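Sodium/sialic acid symporter SiaT (Proteus mirabilis, PDB 5NV9) uses the sodium gradient to import the sialic acid N-acetylneuraminic acid across the bacterial inner membrane, moving two sodium ions with each substrate molecule. Local coordinates at residues Phe6-Ile9 / Asn10-Leu14; Ser234-Pro237 / Val238-Gly242; Leu331-Ala334 / Ala335-Ala339. One frame throughout, in Å; residues are numbered along the deposited sequence.

In the fold
All three contacts are local. Two lie at the start of a helix and one inside a helix of this LeuT-fold transporter. Interaction 1 opens helix 8-29 at its periplasmic end, interaction 2 does the same for helix 236-253, and interaction 3 lies inside helix 328-361. Interactions 1 and 3 touch, with centres about 12 Å apart: Phe6 CZ meets Ile333 CG1 at 3.4 Å, and Leu14 CD1 packs on Phe337. Interaction 2 stands apart, its centre about 30 Å from that of interaction 3 and about 42 Å from that of interaction 1. Only interaction 3 binds an ion, through Ala339. Interaction 2 is nearer the substrate, the side chain of Leu239 lying about 8 Å from the bound sialic acid.

Interaction 1 (Phe6-Ile9 / Asn10-Leu14); sequences FGFI and NYAVL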
ATOM      1  N   PHE A   6      28.266  -8.537   2.379  1.00 41.93           N
ATOM      2  CA  PHE A   6      27.151  -9.020   3.179  1.00 39.61           C
ATOM      3  C   PHE A   6      27.444 -10.350   3.875  1.00 39.31           C
ATOM      4  O   PHE A   6      27.007 -10.565   5.008  1.00 43.71           O
ATOM      5  CB  PHE A   6      25.960  -9.156   2.244  1.00 36.91           C
ATOM      6  CG  PHE A   6      24.629  -9.265   2.925  1.00 37.39           C
ATOM      7  CD1 PHE A   6      24.242  -8.367   3.898  1.00 39.57           C
ATOM      8  CD2 PHE A   6      23.714 -10.220   2.508  1.00 37.91           C
ATOM      9  CE1 PHE A   6      22.975  -8.447   4.482  1.00 39.85           C
ATOM     10  CE2 PHE A   6      22.453 -10.300   3.078  1.00 38.13           C
ATOM     11  CZ  PHE A   6      22.084  -9.414   4.063  1.00 37.24           C
ATOM     12  N   GLY A   7      28.196 -11.236   3.209  1.00 37.04           N
ATOM     13  CA  GLY A   7      28.646 -12.493   3.800  1.00 36.00           C
ATOM     14  C   GLY A   7      27.742 -13.648   3.424  1.00 38.99           C
ATOM     15  O   GLY A   7      26.566 -13.464   3.020  1.00 33.54           O
ATOM     16  N   PHE A   8      28.293 -14.851   3.572  1.00 36.90           N
ATOM     17  CA  PHE A   8      27.600 -16.079   3.252  1.00 37.65           C
ATOM     18  C   PHE A   8      26.432 -16.359   4.215  1.00 35.63           C
ATOM     19  O   PHE A   8      25.362 -16.776   3.764  1.00 35.92           O
ATOM     20  CB  PHE A   8      28.552 -17.292   3.301  1.00 40.37           C
ATOM     21  CG  PHE A   8      27.829 -18.614   3.210  1.00 47.29           C
ATOM     22  CD1 PHE A   8      27.550 -19.183   1.968  1.00 54.29           C
ATOM     23  CD2 PHE A   8      27.379 -19.265   4.356  1.00 49.04           C
ATOM     24  CE1 PHE A   8      26.853 -20.381   1.878  1.00 55.81           C
ATOM     25  CE2 PHE A   8      26.665 -20.451   4.266  1.00 51.16           C
ATOM     26  CZ  PHE A   8      26.402 -21.007   3.026  1.00 53.38           C
ATOM     27  N   ILE A   9      26.659 -16.210   5.526  1.00 30.96           N
ATOM     28  CA  ILE A   9      25.613 -16.472   6.524  1.00 27.60           C
ATOM     29  C   ILE A   9      24.420 -15.508   6.309  1.00 27.38           C
ATOM     30  O   ILE A   9      23.293 -15.962   6.251  1.00 26.52           O
ATOM     31  CB  ILE A   9      26.101 -16.347   7.970  1.00 29.02           C
ATOM     32  CG1 ILE A   9      27.056 -17.502   8.340  1.00 33.00           C
ATOM     33  CG2 ILE A   9      24.929 -16.454   8.940  1.00 30.03           C
ATOM     34  CD1 ILE A   9      27.603 -17.421   9.754  1.00 34.54           C
ATOM     35  N   ASN A  10      24.679 -14.217   6.183  1.00 23.00           N
ATOM     36  CA  ASN A  10      23.606 -13.252   5.901  1.00 27.15           C
ATOM     37  C   ASN A  10      22.803 -13.611   4.603  1.00 30.82           C
ATOM     38  O   ASN A  10      21.531 -13.655   4.601  1.00 33.32           O
ATOM     39  CB  ASN A  10      24.191 -11.836   5.826  1.00 26.28           C
ATOM     40  CG  ASN A  10      24.532 -11.283   7.182  1.00 26.97           C
ATOM     41  OD1 ASN A  10      23.885 -11.617   8.139  1.00 28.24           O
ATOM     42  ND2 ASN A  10      25.521 -10.424   7.267  1.00 27.67           N
ATOM     43  N   TYR A  11      23.537 -13.932   3.530  1.00 27.92           N
ATOM     44  CA  TYR A  11      22.921 -14.445   2.340  1.00 29.11           C
ATOM     45  C   TYR A  11      22.070 -15.668   2.542  1.00 26.88           C
ATOM     46  O   TYR A  11      21.017 -15.786   1.910  1.00 27.98           O
ATOM     47  CB  TYR A  11      23.958 -14.664   1.176  1.00 32.47           C
ATOM     48  CG  TYR A  11      24.097 -13.438   0.294  1.00 34.04           C
ATOM     49  CD1 TYR A  11      23.024 -13.002  -0.442  1.00 39.99           C
ATOM     50  CD2 TYR A  11      25.272 -12.708   0.221  1.00 38.29           C
ATOM     51  CE1 TYR A  11      23.100 -11.875  -1.234  1.00 43.76           C
ATOM     52  CE2 TYR A  11      25.363 -11.566  -0.571  1.00 39.89           C
ATOM     53  CZ  TYR A  11      24.263 -11.165  -1.299  1.00 43.91           C
ATOM     54  OH  TYR A  11      24.260 -10.046  -2.117  1.00 53.47           O
ATOM     55  N   ALA A  12      22.532 -16.633   3.342  1.00 26.30           N
ATOM     56  CA  ALA A  12      21.819 -17.872   3.456  1.00 25.93           C
ATOM     57  C   ALA A  12      20.485 -17.633   4.151  1.00 26.55           C
ATOM     58  O   ALA A  12      19.525 -18.342   3.890  1.00 27.16           O
ATOM     59  CB  ALA A  12      22.647 -18.907   4.215  1.00 26.37           C
ATOM     60  N   VAL A  13      20.444 -16.659   5.071  1.00 27.09           N
ATOM     61  CA  VAL A  13      19.196 -16.286   5.724  1.00 28.67           C
ATOM     62  C   VAL A  13      18.242 -15.695   4.696  1.00 27.45           C
ATOM     63  O   VAL A  13      17.066 -16.082   4.625  1.00 26.97           O
ATOM     64  CB  VAL A  13      19.422 -15.257   6.828  1.00 27.92           C
ATOM     65  CG1 VAL A  13      18.092 -14.775   7.361  1.00 28.58           C
ATOM     66  CG2 VAL A  13      20.243 -15.862   7.946  1.00 27.22           C
ATOM     67  N   LEU A  14      18.770 -14.813   3.862  1.00 28.64           N
ATOM     68  CA  LEU A  14      17.962 -14.190   2.817  1.00 28.32           C
ATOM     69  C   LEU A  14      17.381 -15.247   1.853  1.00 29.37           C
ATOM     70  O   LEU A  14      16.179 -15.208   1.546  1.00 25.84           O
ATOM     71  CB  LEU A  14      18.766 -13.174   2.030  1.00 29.13           C
ATOM     72  CG  LEU A  14      18.004 -12.592   0.816  1.00 30.12           C
ATOM     73  CD1 LEU A  14      16.734 -11.890   1.289  1.00 30.37           C
ATOM     74  CD2 LEU A  14      18.918 -11.638   0.047  1.00 31.39           C
TER
HETATM   75  O   HOH W   1      27.218 -13.105   6.580  1.00 31.64           O
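Asn10 folds back over Phe6, and its CB and ND2 meet that residue. Asn10 CB sits over the centre of the Phe6 ring, 3.5 Å from the centroid, in a CH-pi contact. CG lies beside the backbone N (chi1 -75°), which turns the amide toward the Phe6 carbonyl. Asn10 ND2 then donates to Phe6 O at 2.7 Å, almost in line with the C=O bond. Asn10 OD1 accepts from the backbone N of Gly327, just before helix 328-361. A water accepts from Asn10 N (2.8 Å) and donates to Phe6 O, so this carbonyl is gripped twice.

The Phe6 ring also turns an edge to Tyr11. Phe6 CD2 stands over the centre of the Tyr11 ring in a T-shaped pair, with centroids 5.0 Å apart and planes at 85°. Tyr11 OH is held by the carbonyl of Met151. The helix starts at the N-cap Gly7, whose O accepts from Tyr11 N at 3.1 Å.

The residue ahead of the N-cap is thus tied to the first turn by an amide, a water and two ring contacts. The polar bonds satisfy its carbonyl. Asn10 and Tyr11 pack on the buried ring from a face and at an edge, and Ile333 of helix 328-361 also touches it.

Interaction 2 (Ser234-Pro237 / Val238-Gly242); sequences STIP and VLMIG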
ATOM      1  N   SER A 234       3.504  20.845   5.059  1.00 23.02           N
ATOM      2  CA  SER A 234       2.945  19.635   5.590  1.00 24.25           C
ATOM      3  C   SER A 234       2.833  19.729   7.083  1.00 23.55           C
ATOM      4  O   SER A 234       3.403  18.937   7.813  1.00 24.10           O
ATOM      5  CB  SER A 234       3.833  18.422   5.200  1.00 24.38           C
ATOM      6  OG  SER A 234       3.752  18.206   3.781  1.00 24.48           O
ATOM      7  N   THR A 235       2.028  20.667   7.514  1.00 23.33           N
ATOM      8  CA  THR A 235       1.743  20.885   8.933  1.00 23.75           C
ATOM      9  C   THR A 235       0.738  19.832   9.435  1.00 24.48           C
ATOM     10  O   THR A 235       0.221  19.010   8.667  1.00 24.07           O
ATOM     11  CB  THR A 235       1.174  22.291   9.059  1.00 26.17           C
ATOM     12  OG1 THR A 235      -0.057  22.326   8.362  1.00 25.67           O
ATOM     13  CG2 THR A 235       2.177  23.346   8.412  1.00 29.19           C
ATOM     14  N   ILE A 236       0.444  19.883  10.718  1.00 24.56           N
ATOM     15  CA  ILE A 236      -0.419  18.924  11.357  1.00 26.29           C
ATOM     16  C   ILE A 236      -1.859  18.912  10.797  1.00 26.67           C
ATOM     17  O   ILE A 236      -2.412  17.854  10.530  1.00 24.04           O
ATOM     18  CB  ILE A 236      -0.392  19.094  12.898  1.00 23.68           C
ATOM     19  CG1 ILE A 236       0.947  18.573  13.487  1.00 26.60           C
ATOM     20  CG2 ILE A 236      -1.569  18.344  13.499  1.00 24.99           C
ATOM     21  CD1 ILE A 236       1.334  19.190  14.836  1.00 24.39           C
ATOM     22  N   PRO A 237      -2.490  20.088  10.660  1.00 29.12           N
ATOM     23  CA  PRO A 237      -3.806  20.128   9.975  1.00 26.99           C
ATOM     24  C   PRO A 237      -3.795  19.608   8.528  1.00 25.09           C
ATOM     25  O   PRO A 237      -4.684  18.831   8.147  1.00 22.66           O
ATOM     26  CB  PRO A 237      -4.154  21.624   9.984  1.00 28.76           C
ATOM     27  CG  PRO A 237      -3.392  22.174  11.143  1.00 27.80           C
ATOM     28  CD  PRO A 237      -2.111  21.403  11.212  1.00 27.96           C
ATOM     29  N   VAL A 238      -2.787  19.987   7.739  1.00 23.22           N
ATOM     30  CA  VAL A 238      -2.672  19.505   6.320  1.00 23.77           C
ATOM     31  C   VAL A 238      -2.537  17.980   6.179  1.00 25.24           C
ATOM     32  O   VAL A 238      -3.267  17.314   5.431  1.00 22.63           O
ATOM     33  CB  VAL A 238      -1.523  20.240   5.615  1.00 23.49           C
ATOM     34  CG1 VAL A 238      -1.353  19.731   4.186  1.00 24.71           C
ATOM     35  CG2 VAL A 238      -1.824  21.738   5.642  1.00 25.28           C
ATOM     36  N   LEU A 239      -1.609  17.402   6.941  1.00 24.06           N
ATOM     37  CA  LEU A 239      -1.447  15.969   6.934  1.00 23.88           C
ATOM     38  C   LEU A 239      -2.650  15.207   7.569  1.00 24.27           C
ATOM     39  O   LEU A 239      -2.952  14.114   7.137  1.00 25.83           O
ATOM     40  CB  LEU A 239      -0.100  15.550   7.538  1.00 25.42           C
ATOM     41  CG  LEU A 239       0.084  15.804   9.011  1.00 27.88           C
ATOM     42  CD1 LEU A 239      -0.586  14.685   9.773  1.00 29.99           C
ATOM     43  CD2 LEU A 239       1.560  15.878   9.413  1.00 29.23           C
HETATM   44  N   MSE A 240      -3.363  15.792   8.528  1.00 23.96           N
HETATM   45  CA  MSE A 240      -4.582  15.189   9.042  1.00 26.42           C
HETATM   46  C   MSE A 240      -5.669  15.097   7.983  1.00 26.36           C
HETATM   47  O   MSE A 240      -6.221  14.024   7.784  1.00 24.87           O
HETATM   48  CB  MSE A 240      -5.133  15.919  10.256  1.00 28.25           C
HETATM   49  CG  MSE A 240      -4.315  15.492  11.460  1.00 33.09           C
HETATM   50 SE   MSE A 240      -4.828  16.522  13.071  1.00 40.94          SE
HETATM   51  CE  MSE A 240      -6.181  15.179  13.608  1.00 40.20           C
ATOM     52  N   ILE A 241      -5.978  16.193   7.284  1.00 24.68           N
ATOM     53  CA  ILE A 241      -6.957  16.124   6.207  1.00 26.47           C
ATOM     54  C   ILE A 241      -6.439  15.261   5.058  1.00 23.82           C
ATOM     55  O   ILE A 241      -7.171  14.401   4.553  1.00 20.27           O
ATOM     56  CB  ILE A 241      -7.348  17.495   5.629  1.00 30.46           C
ATOM     57  CG1 ILE A 241      -7.627  18.487   6.734  1.00 35.85           C
ATOM     58  CG2 ILE A 241      -8.640  17.361   4.819  1.00 31.04           C
ATOM     59  CD1 ILE A 241      -7.398  19.907   6.262  1.00 40.62           C
ATOM     60  N   GLY A 242      -5.161  15.435   4.709  1.00 22.16           N
ATOM     61  CA  GLY A 242      -4.528  14.623   3.667  1.00 22.39           C
ATOM     62  C   GLY A 242      -4.546  13.119   3.973  1.00 25.75           C
ATOM     63  O   GLY A 242      -4.967  12.299   3.128  1.00 23.79           O
TER
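Leu239 packs against the carbonyl of Thr235, and this is the tight, buried part of the contact. Leu239 N donates to Thr235 O at 3.0 Å in a nearly straight bond (177°). The side chain folds back over the same oxygen. Leu239 CG stands between the backbone N and the carbonyl carbon (chi1 67°), which brings it to 3.2 Å from Thr235 O. Of its branches, CD2 stays beside Thr235 O, with Ser234 O farther off, and CD1 lies beside Ile236 O. The buried Val238 adds to this side: Val238 CG2 approaches Thr235 OG1 at 3.3 Å, the two side chains crossing at a slant. That hydroxyl has its polar partner in Arg228 O, and Ser234 OG is bonded to Asn457. Phe459 of helix 459-475 touches Ser234, Val238 and Leu239.

The other side is less buried, with Pro237, Met240 and Ile241 partly exposed. Its side-chain contact is longer. Ile236 and Met240, present as selenomethionine, run side by side in the same direction, and CG2 of Ile236 touches SE of Met240 at 3.8 Å. The Met240 chain bends at its third torsion, and beyond SE the methyl CE turns off from Ile236. Both side chains also reach Ile80 of helix 80-87. Trp229 touches Pro237 and Ile241.

Thr235 is the N-cap, and proline occupies the first turn, where its missing N-H costs no helical bond. This is a regular alpha-helical N-terminus. Here it begins a transmembrane helix of the LeuT fold at the periplasmic surface, near the sialic acid pocket.

Interaction 3 (Leu331-Ala334 / Ala335-Ala339); sequences LIIA and AIFAA. With NA (sodium ion), chain B.
First torsions set the Phe337 ring against Ile333. Phe337 CG lies beside its backbone N (chi1 -86°), which tilts the ring back toward the preceding turn. In Ile333, chi1 of -64° sets CG2 anti to the backbone N and directs it to that ring. Ile333 CG2 then touches Phe337 CE1 at 3.8 Å, the side chains meeting at a slant. The ring turns its edge to the Ile333 carbonyl, with Phe337 CD1 3.2 Å from Ile333 O. Ile333 O also accepts from Phe337 N at 3.0 Å, almost straight at 175°. On the neighbouring flank, Ile333 CD1 makes a looser contact with Ile336 CD1 at 4.3 Å. Ala334 O takes the N-H of Ala338 at 2.7 Å.

The next residue, Ala339, binds a sodium ion through its O at 2.3 Å. The backbone O of Ala56 and Leu59 and the hydroxyls of Ser342 and Ser343 complete this site, the Na2 site of the family. Tyr17 of helix 8-29 touches Ala334 and Ala338, and Gln185 of helix 155-203 also meets Ala338. Ile333 and Phe337 pack on Leu147 of helix 118-151. Ile320 of helix 315-323 touches Ile332, Ile333 and Ile336. Helices 8-29, 118-151, 155-203 and 315-323 all contact this buried segment.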
ATOM      1  N   LEU A 331      18.583 -11.418   8.353  1.00 22.19           N
ATOM      2  CA  LEU A 331      17.173 -11.470   8.667  1.00 23.67           C
ATOM      3  C   LEU A 331      16.398 -10.090   8.511  1.00 23.31           C
ATOM      4  O   LEU A 331      15.229 -10.062   8.112  1.00 21.82           O
ATOM      5  CB  LEU A 331      16.999 -12.042  10.073  1.00 23.71           C
ATOM      6  CG  LEU A 331      15.577 -12.165  10.544  1.00 25.31           C
ATOM      7  CD1 LEU A 331      14.883 -13.281   9.861  1.00 27.63           C
ATOM      8  CD2 LEU A 331      15.499 -12.414  12.033  1.00 30.29           C
ATOM      9  N   ILE A 332      17.055  -8.986   8.865  1.00 23.85           N
ATOM     10  CA  ILE A 332      16.529  -7.622   8.637  1.00 23.17           C
ATOM     11  C   ILE A 332      16.432  -7.294   7.164  1.00 22.03           C
ATOM     12  O   ILE A 332      15.455  -6.724   6.730  1.00 22.66           O
ATOM     13  CB  ILE A 332      17.406  -6.589   9.335  1.00 26.99           C
ATOM     14  CG1 ILE A 332      17.406  -6.838  10.862  1.00 29.71           C
ATOM     15  CG2 ILE A 332      16.896  -5.162   9.068  1.00 29.44           C
ATOM     16  CD1 ILE A 332      16.024  -6.961  11.474  1.00 30.71           C
ATOM     17  N   ILE A 333      17.422  -7.675   6.373  1.00 21.31           N
ATOM     18  CA  ILE A 333      17.303  -7.619   4.934  1.00 22.49           C
ATOM     19  C   ILE A 333      16.142  -8.457   4.404  1.00 20.05           C
ATOM     20  O   ILE A 333      15.428  -7.985   3.540  1.00 21.72           O
ATOM     21  CB  ILE A 333      18.590  -7.988   4.201  1.00 23.41           C
ATOM     22  CG1 ILE A 333      19.730  -7.005   4.463  1.00 28.12           C
ATOM     23  CG2 ILE A 333      18.383  -8.075   2.707  1.00 25.34           C
ATOM     24  CD1 ILE A 333      19.393  -5.653   5.032  1.00 30.66           C
ATOM     25  N   ALA A 334      15.948  -9.671   4.907  1.00 21.03           N
ATOM     26  CA  ALA A 334      14.804 -10.458   4.501  1.00 21.30           C
ATOM     27  C   ALA A 334      13.506  -9.725   4.869  1.00 22.66           C
ATOM     28  O   ALA A 334      12.538  -9.822   4.115  1.00 22.67           O
ATOM     29  CB  ALA A 334      14.849 -11.831   5.120  1.00 20.85           C
ATOM     30  N   ALA A 335      13.477  -9.020   6.032  1.00 22.83           N
ATOM     31  CA  ALA A 335      12.288  -8.261   6.461  1.00 23.41           C
ATOM     32  C   ALA A 335      11.955  -7.033   5.552  1.00 22.66           C
ATOM     33  O   ALA A 335      10.823  -6.707   5.349  1.00 21.15           O
ATOM     34  CB  ALA A 335      12.426  -7.824   7.918  1.00 23.79           C
ATOM     35  N   ILE A 336      12.968  -6.396   5.010  1.00 22.96           N
ATOM     36  CA  ILE A 336      12.806  -5.359   3.997  1.00 24.67           C
ATOM     37  C   ILE A 336      12.303  -5.966   2.687  1.00 23.51           C
ATOM     38  O   ILE A 336      11.392  -5.445   2.081  1.00 23.28           O
ATOM     39  CB  ILE A 336      14.140  -4.599   3.768  1.00 24.46           C
ATOM     40  CG1 ILE A 336      14.508  -3.798   5.020  1.00 26.25           C
ATOM     41  CG2 ILE A 336      14.079  -3.737   2.516  1.00 27.12           C
ATOM     42  CD1 ILE A 336      15.900  -3.153   4.953  1.00 29.16           C
ATOM     43  N   PHE A 337      12.906  -7.048   2.237  1.00 21.70           N
ATOM     44  CA  PHE A 337      12.295  -7.824   1.175  1.00 21.89           C
ATOM     45  C   PHE A 337      10.823  -8.148   1.505  1.00 22.80           C
ATOM     46  O   PHE A 337       9.956  -8.040   0.640  1.00 23.59           O
ATOM     47  CB  PHE A 337      13.027  -9.110   0.912  1.00 22.68           C
ATOM     48  CG  PHE A 337      14.190  -8.996  -0.039  1.00 24.78           C
ATOM     49  CD1 PHE A 337      15.341  -8.261   0.312  1.00 23.26           C
ATOM     50  CD2 PHE A 337      14.176  -9.699  -1.240  1.00 25.12           C
ATOM     51  CE1 PHE A 337      16.424  -8.217  -0.541  1.00 27.34           C
ATOM     52  CE2 PHE A 337      15.280  -9.664  -2.095  1.00 27.41           C
ATOM     53  CZ  PHE A 337      16.405  -8.941  -1.746  1.00 25.13           C
ATOM     54  N   ALA A 338      10.552  -8.605   2.710  1.00 20.25           N
ATOM     55  CA  ALA A 338       9.182  -9.002   3.024  1.00 20.34           C
ATOM     56  C   ALA A 338       8.199  -7.794   2.958  1.00 21.90           C
ATOM     57  O   ALA A 338       7.038  -7.969   2.548  1.00 22.01           O
ATOM     58  CB  ALA A 338       9.089  -9.677   4.367  1.00 20.59           C
ATOM     59  N   ALA A 339       8.644  -6.589   3.381  1.00 20.41           N
ATOM     60  CA  ALA A 339       7.822  -5.351   3.235  1.00 20.42           C
ATOM     61  C   ALA A 339       7.505  -5.028   1.764  1.00 21.15           C
ATOM     62  O   ALA A 339       6.369  -4.696   1.403  1.00 20.85           O
ATOM     63  CB  ALA A 339       8.452  -4.167   3.938  1.00 20.36           C
TER
HETATM   64 NA    NA B 501       4.218  -4.819   2.146  1.00 19.19          NA